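Long-range contact in fiber protein (Human adenovirus 16, PDB 3CNC), which forms the trimeric knob of the adenovirus fiber and probably attaches the virus to its host-cell receptor, CD46: residues 48-52 and 74-78. Residues are numbered along the deposited sequence; the frame is centred on the assembly and turned at random.
Sequences SPDCK and SEYTN
S48 and P49 are extended, D50 (phi/psi -126/12) breaks the line, and C51 and K52 open strand 51-60, whereas 74-78 leaves the end of strand 63-72: after an extended S74, E75, Y76 and T77 take helical phi/psi angles, forming a turn. The CA atoms of D50 and S74 approach to 5.4 Å, and about 162 Å² is buried. N78 N to S74 O (2.7 Å) closes the turn. S74 OG (chi1 p) accepts from T77 N at 3.2 Å, an ST motif, while T77 OG1 (chi1 p) donates to S74 O at 3.1 Å. Across the gap, S74 OG gives D50 O a weak hydrogen bond of 3.5 Å. The T77 methyl, CG2, packs tightly against D50 O (3.0 Å), 3.3 Å from D50 OD2 and 4.2 Å from C51 CB. With D50 in a p rotamer, OD1 accepts from I42 N and OD2, weakly, from K43 N; OD2 also lies at the Y76 ring edge, 4.0 Å from Y76 CD1. D50 and C51 together face C40, a classic beta bulge, and D50 also bonds to the backbone of A73. A turn closed by an ST motif thus packs against a bulged strand start where two adjacent antiparallel strands of the knob's beta-sandwich begin and end.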
ATOM      1  N   SER A  48      18.608 -23.533 -12.517  1.00 70.68           N
ATOM      2  CA  SER A  48      17.568 -24.286 -11.822  1.00 70.68           C
ATOM      3  C   SER A  48      17.063 -23.533 -10.590  1.00 70.68           C
ATOM      4  O   SER A  48      17.842 -22.951  -9.833  1.00 70.68           O
ATOM      5  CB  SER A  48      18.090 -25.657 -11.398  1.00 82.47           C
ATOM      6  OG  SER A  48      19.100 -25.517 -10.417  1.00 82.47           O
ATOM      7  N   PRO A  49      15.740 -23.541 -10.383  1.00 61.45           N
ATOM      8  CA  PRO A  49      15.068 -22.877  -9.261  1.00 61.45           C
ATOM      9  C   PRO A  49      15.726 -23.142  -7.925  1.00 61.45           C
ATOM     10  O   PRO A  49      15.951 -24.295  -7.560  1.00 61.45           O
ATOM     11  CB  PRO A  49      13.658 -23.451  -9.315  1.00 52.31           C
ATOM     12  CG  PRO A  49      13.431 -23.590 -10.778  1.00 52.31           C
ATOM     13  CD  PRO A  49      14.757 -24.177 -11.278  1.00 52.31           C
ATOM     14  N   ASP A  50      16.027 -22.075  -7.193  1.00 53.72           N
ATOM     15  CA  ASP A  50      16.637 -22.218  -5.878  1.00 53.72           C
ATOM     16  C   ASP A  50      15.831 -21.472  -4.805  1.00 53.72           C
ATOM     17  O   ASP A  50      16.291 -21.287  -3.679  1.00 53.72           O
ATOM     18  CB  ASP A  50      18.093 -21.738  -5.912  1.00 79.66           C
ATOM     19  CG  ASP A  50      18.217 -20.256  -6.162  1.00 79.66           C
ATOM     20  OD1 ASP A  50      17.303 -19.674  -6.787  1.00 79.66           O
ATOM     21  OD2 ASP A  50      19.241 -19.676  -5.744  1.00 79.66           O
ATOM     22  N   CYS A  51      14.627 -21.039  -5.168  1.00 58.12           N
ATOM     23  CA  CYS A  51      13.733 -20.352  -4.231  1.00 58.12           C
ATOM     24  C   CYS A  51      12.319 -20.197  -4.800  1.00 58.12           C
ATOM     25  O   CYS A  51      12.093 -20.346  -6.006  1.00 58.12           O
ATOM     26  CB  CYS A  51      14.293 -18.986  -3.825  1.00 75.62           C
ATOM     27  SG  CYS A  51      14.358 -17.781  -5.140  1.00 75.62           S
ATOM     28  N   LYS A  52      11.368 -19.913  -3.915  1.00 50.02           N
ATOM     29  CA  LYS A  52       9.969 -19.763  -4.299  1.00 50.02           C
ATOM     30  C   LYS A  52       9.550 -18.299  -4.351  1.00 50.02           C
ATOM     31  O   LYS A  52       9.621 -17.589  -3.350  1.00 50.02           O
ATOM     32  CB  LYS A  52       9.082 -20.519  -3.313  1.00 64.10           C
ATOM     33  CG  LYS A  52       9.407 -21.991  -3.217  1.00 64.10           C
ATOM     34  CD  LYS A  52       8.830 -22.601  -1.951  1.00 64.10           C
ATOM     35  CE  LYS A  52       9.145 -24.094  -1.866  1.00 64.10           C
ATOM     36  NZ  LYS A  52       8.725 -24.679  -0.556  1.00 64.10           N
ATOM     37  N   SER A  74      16.925 -23.571  -0.889  1.00 53.37           N
ATOM     38  CA  SER A  74      18.225 -24.194  -1.096  1.00 53.37           C
ATOM     39  C   SER A  74      19.208 -23.729  -0.039  1.00 53.37           C
ATOM     40  O   SER A  74      19.047 -22.652   0.555  1.00 53.37           O
ATOM     41  CB  SER A  74      18.785 -23.854  -2.483  1.00 72.57           C
ATOM     42  OG  SER A  74      19.312 -22.539  -2.519  1.00 72.57           O
ATOM     43  N   GLU A  75      20.232 -24.543   0.187  1.00 55.02           N
ATOM     44  CA  GLU A  75      21.256 -24.220   1.170  1.00 55.02           C
ATOM     45  C   GLU A  75      21.880 -22.855   0.862  1.00 55.02           C
ATOM     46  O   GLU A  75      22.227 -22.095   1.773  1.00 55.02           O
ATOM     47  CB  GLU A  75      22.327 -25.313   1.175  1.00100.31           C
ATOM     48  CG  GLU A  75      23.314 -25.210   2.318  1.00100.31           C
ATOM     49  CD  GLU A  75      24.071 -26.502   2.544  1.00100.31           C
ATOM     50  OE1 GLU A  75      24.929 -26.533   3.450  1.00100.31           O
ATOM     51  OE2 GLU A  75      23.805 -27.488   1.819  1.00100.31           O
ATOM     52  N   TYR A  76      22.010 -22.535  -0.422  1.00 65.96           N
ATOM     53  CA  TYR A  76      22.579 -21.248  -0.799  1.00 65.96           C
ATOM     54  C   TYR A  76      21.702 -20.088  -0.343  1.00 65.96           C
ATOM     55  O   TYR A  76      22.167 -19.204   0.383  1.00 65.96           O
ATOM     56  CB  TYR A  76      22.786 -21.149  -2.314  1.00 78.73           C
ATOM     57  CG  TYR A  76      23.266 -19.775  -2.734  1.00 78.73           C
ATOM     58  CD1 TYR A  76      22.437 -18.914  -3.450  1.00 78.73           C
ATOM     59  CD2 TYR A  76      24.532 -19.313  -2.366  1.00 78.73           C
ATOM     60  CE1 TYR A  76      22.854 -17.629  -3.790  1.00 78.73           C
ATOM     61  CE2 TYR A  76      24.958 -18.030  -2.699  1.00 78.73           C
ATOM     62  CZ  TYR A  76      24.114 -17.195  -3.411  1.00 78.73           C
ATOM     63  OH  TYR A  76      24.525 -15.927  -3.751  1.00 78.73           O
ATOM     64  N   THR A  77      20.438 -20.087  -0.771  1.00 58.03           N
ATOM     65  CA  THR A  77      19.527 -19.011  -0.396  1.00 58.03           C
ATOM     66  C   THR A  77      19.319 -18.992   1.109  1.00 58.03           C
ATOM     67  O   THR A  77      19.286 -17.922   1.723  1.00 58.03           O
ATOM     68  CB  THR A  77      18.118 -19.138  -1.072  1.00 50.99           C
ATOM     69  OG1 THR A  77      17.406 -20.261  -0.523  1.00 50.99           O
ATOM     70  CG2 THR A  77      18.255 -19.302  -2.582  1.00 50.99           C
ATOM     71  N   ASN A  78      19.203 -20.171   1.710  1.00 53.03           N
ATOM     72  CA  ASN A  78      18.959 -20.238   3.144  1.00 53.03           C
ATOM     73  C   ASN A  78      20.192 -20.004   4.008  1.00 53.03           C
ATOM     74  O   ASN A  78      20.165 -20.182   5.221  1.00 53.03           O
ATOM     75  CB  ASN A  78      18.265 -21.559   3.484  1.00 60.20           C
ATOM     76  CG  ASN A  78      16.910 -21.689   2.780  1.00 60.20           C
ATOM     77  OD1 ASN A  78      16.229 -20.689   2.540  1.00 60.20           O
ATOM     78  ND2 ASN A  78      16.518 -22.916   2.453  1.00 60.20           N
TER